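Local coordinates for xylulose kinase (Escherichia coli, PDB 2ITM), which phosphorylates D-xylulose to D-xylulose 5-phosphate with ATP and, less efficiently, 1-deoxy-D-xylulose, working as a homodimeric sugar kinase of the FGGY family, at residues S272-S276 against H286-V290; V290-A294 against A372-M377. All blocks are in the same frame, centred on the assembly; numbering follows the deposited sequence.

Interaction 1. Residues S272-S276 against H286-V290. With XUL (D-xylulose), chain C.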
loop_
_atom_site.group_PDB
_atom_site.type_symbol
_atom_site.label_atom_id
_atom_site.label_comp_id
_atom_site.label_asym_id
_atom_site.label_seq_id
_atom_site.Cartn_x
_atom_site.Cartn_y
_atom_site.Cartn_z
ATOM N N SER A 272 -25.883 -12.725 3.848
ATOM C CA SER A 272 -26.348 -11.391 4.178
ATOM C C SER A 272 -25.459 -11.095 5.384
ATOM O O SER A 272 -24.695 -11.934 5.822
ATOM C CB SER A 272 -27.872 -11.331 4.069
ATOM O OG SER A 272 -28.395 -10.138 4.616
ATOM N N ALA A 273 -25.583 -9.889 5.912
ATOM C CA ALA A 273 -24.608 -9.296 6.812
ATOM C C ALA A 273 -25.484 -8.168 7.339
ATOM O O ALA A 273 -25.006 -7.237 7.973
ATOM C CB ALA A 273 -23.194 -8.811 6.611
ATOM N N VAL A 274 -26.775 -8.256 7.068
ATOM C CA VAL A 274 -27.712 -7.472 7.821
ATOM C C VAL A 274 -28.295 -8.273 8.963
ATOM O O VAL A 274 -28.766 -9.381 8.788
ATOM C CB VAL A 274 -28.794 -6.881 6.932
ATOM C CG1 VAL A 274 -29.727 -6.047 7.740
ATOM C CG2 VAL A 274 -28.173 -6.052 5.870
ATOM N N HIS A 275 -28.255 -7.705 10.146
ATOM C CA HIS A 275 -28.866 -8.342 11.285
ATOM C C HIS A 275 -30.254 -7.838 11.606
ATOM O O HIS A 275 -30.554 -6.675 11.437
ATOM C CB HIS A 275 -27.949 -8.278 12.480
ATOM C CG HIS A 275 -26.710 -9.080 12.297
ATOM N ND1 HIS A 275 -25.452 -8.559 12.475
ATOM C CD2 HIS A 275 -26.539 -10.356 11.896
ATOM C CE1 HIS A 275 -24.558 -9.489 12.220
ATOM N NE2 HIS A 275 -25.191 -10.589 11.863
ATOM N N SER A 276 -31.092 -8.762 12.046
ATOM C CA SER A 276 -32.465 -8.465 12.369
ATOM C C SER A 276 -32.782 -8.885 13.795
ATOM O O SER A 276 -32.646 -10.043 14.158
ATOM C CB SER A 276 -33.407 -9.137 11.371
ATOM O OG SER A 276 -34.756 -8.882 11.673
ATOM N N HIS A 286 -36.022 -4.108 14.245
ATOM C CA HIS A 286 -34.995 -3.349 13.547
ATOM C C HIS A 286 -33.965 -4.178 12.803
ATOM O O HIS A 286 -33.727 -5.337 13.117
ATOM C CB HIS A 286 -34.299 -2.350 14.469
ATOM C CG HIS A 286 -33.179 -2.931 15.271
ATOM N ND1 HIS A 286 -33.340 -3.371 16.563
ATOM C CD2 HIS A 286 -31.876 -3.126 14.973
ATOM C CE1 HIS A 286 -32.188 -3.817 17.021
ATOM N NE2 HIS A 286 -31.284 -3.680 16.074
ATOM N N LEU A 287 -33.358 -3.556 11.808
ATOM C CA LEU A 287 -32.201 -4.106 11.142
ATOM C C LEU A 287 -30.985 -3.341 11.609
ATOM O O LEU A 287 -31.082 -2.196 12.007
ATOM C CB LEU A 287 -32.340 -3.980 9.629
ATOM C CG LEU A 287 -32.929 -5.146 8.855
ATOM C CD1 LEU A 287 -33.985 -5.828 9.631
ATOM C CD2 LEU A 287 -33.471 -4.684 7.544
ATOM N N MET A 288 -29.838 -3.986 11.558
ATOM C CA MET A 288 -28.591 -3.293 11.802
ATOM C C MET A 288 -27.410 -3.895 11.060
ATOM O O MET A 288 -27.401 -5.070 10.728
ATOM C CB MET A 288 -28.327 -3.129 13.304
ATOM C CG MET A 288 -27.422 -4.153 13.924
ATOM S SD MET A 288 -25.704 -3.928 13.470
ATOM C CE MET A 288 -24.924 -3.918 15.058
ATOM N N SER A 289 -26.428 -3.052 10.789
ATOM C CA SER A 289 -25.210 -3.475 10.145
ATOM C C SER A 289 -24.043 -2.689 10.690
ATOM O O SER A 289 -24.113 -1.478 10.816
ATOM C CB SER A 289 -25.318 -3.287 8.641
ATOM O OG SER A 289 -24.160 -3.738 8.002
ATOM N N VAL A 290 -22.974 -3.391 11.022
ATOM C CA VAL A 290 -21.735 -2.734 11.352
ATOM C C VAL A 290 -21.250 -1.938 10.154
ATOM O O VAL A 290 -21.300 -2.399 9.030
ATOM C CB VAL A 290 -20.668 -3.695 11.857
ATOM C CG1 VAL A 290 -19.421 -2.955 12.215
ATOM C CG2 VAL A 290 -21.165 -4.430 13.054
HETATM C C1 XUL C . -23.545 -6.738 17.333
HETATM C C2 XUL C . -23.185 -5.304 17.684
HETATM C C3 XUL C . -23.349 -4.857 19.093
HETATM C C4 XUL C . -21.955 -4.592 19.595
HETATM C C5 XUL C . -21.872 -4.525 21.106
HETATM O O1 XUL C . -24.919 -6.866 17.078
HETATM O O2 XUL C . -22.217 -4.633 16.908
HETATM O O3 XUL C . -23.841 -5.961 19.795
HETATM O O4 XUL C . -21.199 -5.672 19.123
HETATM O O5 XUL C . -23.132 -4.784 21.638
HETATM O O HOH W 1 -23.278 -6.125 10.278
#
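An antiparallel β-hairpin, strands 275-278 and 285-291, forms an edge of the mixed sheet in the C-terminal FGGY domain. H275 and M288 form a hydrogen-bonded pair: H275 N donates to M288 O and M288 N to H275 O, both at 2.8 Å. S276 and L287 follow as a non-hydrogen-bonded pair, CA to CA 4.5 Å, and L287 CA also approaches H275 O at 3.1 Å in a CA-H...O contact. H275 and M288 share one face. The H275 side chain, chi1 m, carries its ring edge-to-face with F127, whereas H286, chi1 p, stacks on F260. S276 and L287 share the opposite face; beside them V274, in the t rotamer, sets CG1 3.5 Å from L287 CG in an apolar contact, and V274 also touches V379 and V380 of helix 358-381. S276, likewise t, directs OG to the carbonyl of L267. Where the strands part, a water accepts from V290 N at 2.8 Å and donates to A273 O at 3.1 Å. M288 belongs to the sugar pocket; its chi1 (97°) and chi3 (128°) lie between the standard wells, and in this conformation M288 CE is 3.4 Å from D-xylulose O2.

Interaction 2. Residues V290-A294 against A372-M377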
loop_
_atom_site.group_PDB
_atom_site.type_symbol
_atom_site.label_atom_id
_atom_site.label_comp_id
_atom_site.label_asym_id
_atom_site.label_seq_id
_atom_site.Cartn_x
_atom_site.Cartn_y
_atom_site.Cartn_z
ATOM N N VAL A 290 -22.974 -3.391 11.022
ATOM C CA VAL A 290 -21.735 -2.734 11.352
ATOM C C VAL A 290 -21.250 -1.938 10.154
ATOM O O VAL A 290 -21.300 -2.399 9.030
ATOM C CB VAL A 290 -20.668 -3.695 11.857
ATOM C CG1 VAL A 290 -19.421 -2.955 12.215
ATOM C CG2 VAL A 290 -21.165 -4.430 13.054
ATOM N N MET A 291 -20.811 -0.723 10.413
ATOM C CA MET A 291 -20.281 0.130 9.375
ATOM C C MET A 291 -18.896 0.579 9.747
ATOM O O MET A 291 -18.488 0.447 10.885
ATOM C CB MET A 291 -21.185 1.328 9.175
ATOM C CG MET A 291 -22.599 0.951 8.775
ATOM S SD MET A 291 -22.717 0.249 7.146
ATOM C CE MET A 291 -23.341 1.620 6.262
ATOM N N LEU A 292 -18.171 1.114 8.777
ATOM C CA LEU A 292 -16.928 1.819 9.039
ATOM C C LEU A 292 -17.168 2.914 10.073
ATOM O O LEU A 292 -18.235 3.498 10.136
ATOM C CB LEU A 292 -16.300 2.380 7.759
ATOM C CG LEU A 292 -15.737 1.392 6.746
ATOM C CD1 LEU A 292 -15.821 1.956 5.369
ATOM C CD2 LEU A 292 -14.328 0.972 7.064
ATOM N N SER A 293 -16.148 3.166 10.877
ATOM C CA SER A 293 -16.110 4.339 11.723
ATOM C C SER A 293 -15.600 5.515 10.909
ATOM O O SER A 293 -14.416 5.761 10.856
ATOM C CB SER A 293 -15.200 4.111 12.926
ATOM O OG SER A 293 -15.503 2.894 13.563
ATOM N N ALA A 294 -16.518 6.230 10.276
ATOM C CA ALA A 294 -16.176 7.361 9.426
ATOM C C ALA A 294 -15.374 8.357 10.236
ATOM O O ALA A 294 -14.569 9.109 9.703
ATOM C CB ALA A 294 -17.412 8.000 8.930
ATOM N N ALA A 372 -18.282 3.230 0.263
ATOM C CA ALA A 372 -18.512 2.132 1.183
ATOM C C ALA A 372 -19.796 2.292 2.004
ATOM O O ALA A 372 -20.624 1.400 2.044
ATOM C CB ALA A 372 -17.323 1.957 2.081
ATOM N N LEU A 373 -19.941 3.446 2.636
ATOM C CA LEU A 373 -21.089 3.732 3.471
ATOM C C LEU A 373 -22.412 3.668 2.711
ATOM O O LEU A 373 -23.393 3.167 3.217
ATOM C CB LEU A 373 -20.931 5.083 4.164
ATOM C CG LEU A 373 -19.813 5.212 5.201
ATOM C CD1 LEU A 373 -19.682 6.617 5.709
ATOM C CD2 LEU A 373 -19.964 4.223 6.335
ATOM N N ALA A 374 -22.420 4.185 1.490
ATOM C CA ALA A 374 -23.607 4.187 0.653
ATOM C C ALA A 374 -24.034 2.782 0.250
ATOM O O ALA A 374 -25.209 2.457 0.279
ATOM C CB ALA A 374 -23.388 5.039 -0.564
ATOM N N ASP A 375 -23.068 1.961 -0.132
ATOM C CA ASP A 375 -23.322 0.570 -0.455
ATOM C C ASP A 375 -23.857 -0.141 0.772
ATOM O O ASP A 375 -24.743 -0.978 0.680
ATOM C CB ASP A 375 -22.043 -0.118 -0.927
ATOM C CG ASP A 375 -21.754 0.110 -2.397
ATOM O OD1 ASP A 375 -22.684 0.427 -3.160
ATOM O OD2 ASP A 375 -20.618 -0.012 -2.861
ATOM N N GLY A 376 -23.289 0.205 1.924
ATOM C CA GLY A 376 -23.702 -0.357 3.194
ATOM C C GLY A 376 -25.164 -0.099 3.489
ATOM O O GLY A 376 -25.923 -1.005 3.837
ATOM N N MET A 377 -25.573 1.146 3.338
ATOM C CA MET A 377 -26.976 1.487 3.494
ATOM C C MET A 377 -27.882 0.819 2.453
ATOM O O MET A 377 -28.941 0.319 2.816
ATOM C CB MET A 377 -27.163 3.003 3.516
ATOM C CG MET A 377 -26.524 3.670 4.727
ATOM S SD MET A 377 -27.043 5.354 5.013
ATOM C CE MET A 377 -26.199 6.185 3.705
#
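Sheet-on-helix packing joins the end of strand 285-291, and the turn leading into helix 294-304, to helix 358-381 in the actin-like ATPase fold of the C-terminal FGGY domain. The main bump is M291. With chi1 and chi2 both m, its side chain leans onto the helix and its methyl drops into a shallow hollow floored by backbone: M291 CE lies 3.4 Å from L373 O, 3.7 Å from G376 CA and 3.7 Å from M377 N, with M377 CG at 4.1 Å forming one wall. The hollow exists because G376 has no side chain; a CB there would stand only 2.5 Å from M291 CE, a clash. One turn earlier, the small A372 leaves a second dent, filled by L292, whose CD1 meets A372 CB at 3.6 Å. P331 of strand 328-333 touches both L292 and A372. The helix answers with its own bump, L373, whose branched end enters the bend of 291-294: L373 CD2 touches both M291 CB (4.2 Å) and L292 CB (4.3 Å). W402 of helix 400-410 and L253 of strand 249-253 touch both L373 and A294, making the pocket part of the domain core. On its A294 side, the bump ends with L373 CD1 4.2 Å from A294 CB.

How the interactions relate
Strand 285-291 serves both contacts, whose centres lie 12 Å apart; they share V290, which touches the partner segment in neither, though its N binds the water of interaction 1. Both are largely buried, but they differ in place and chemistry. Interaction 1 is in-plane pairing within the sheet, held by backbone hydrogen bonds and a water. Interaction 2 is apolar packing of the strand's end and the following turn against helix 358-381, away from the annotated sites. The same helix is met in both places: M291 and L292 press on 372-377, while V274 and S289 touch its V380 further along. One strand thus pairs with the sheet edge and borders the sugar at M288, while its M291 packs on the helix.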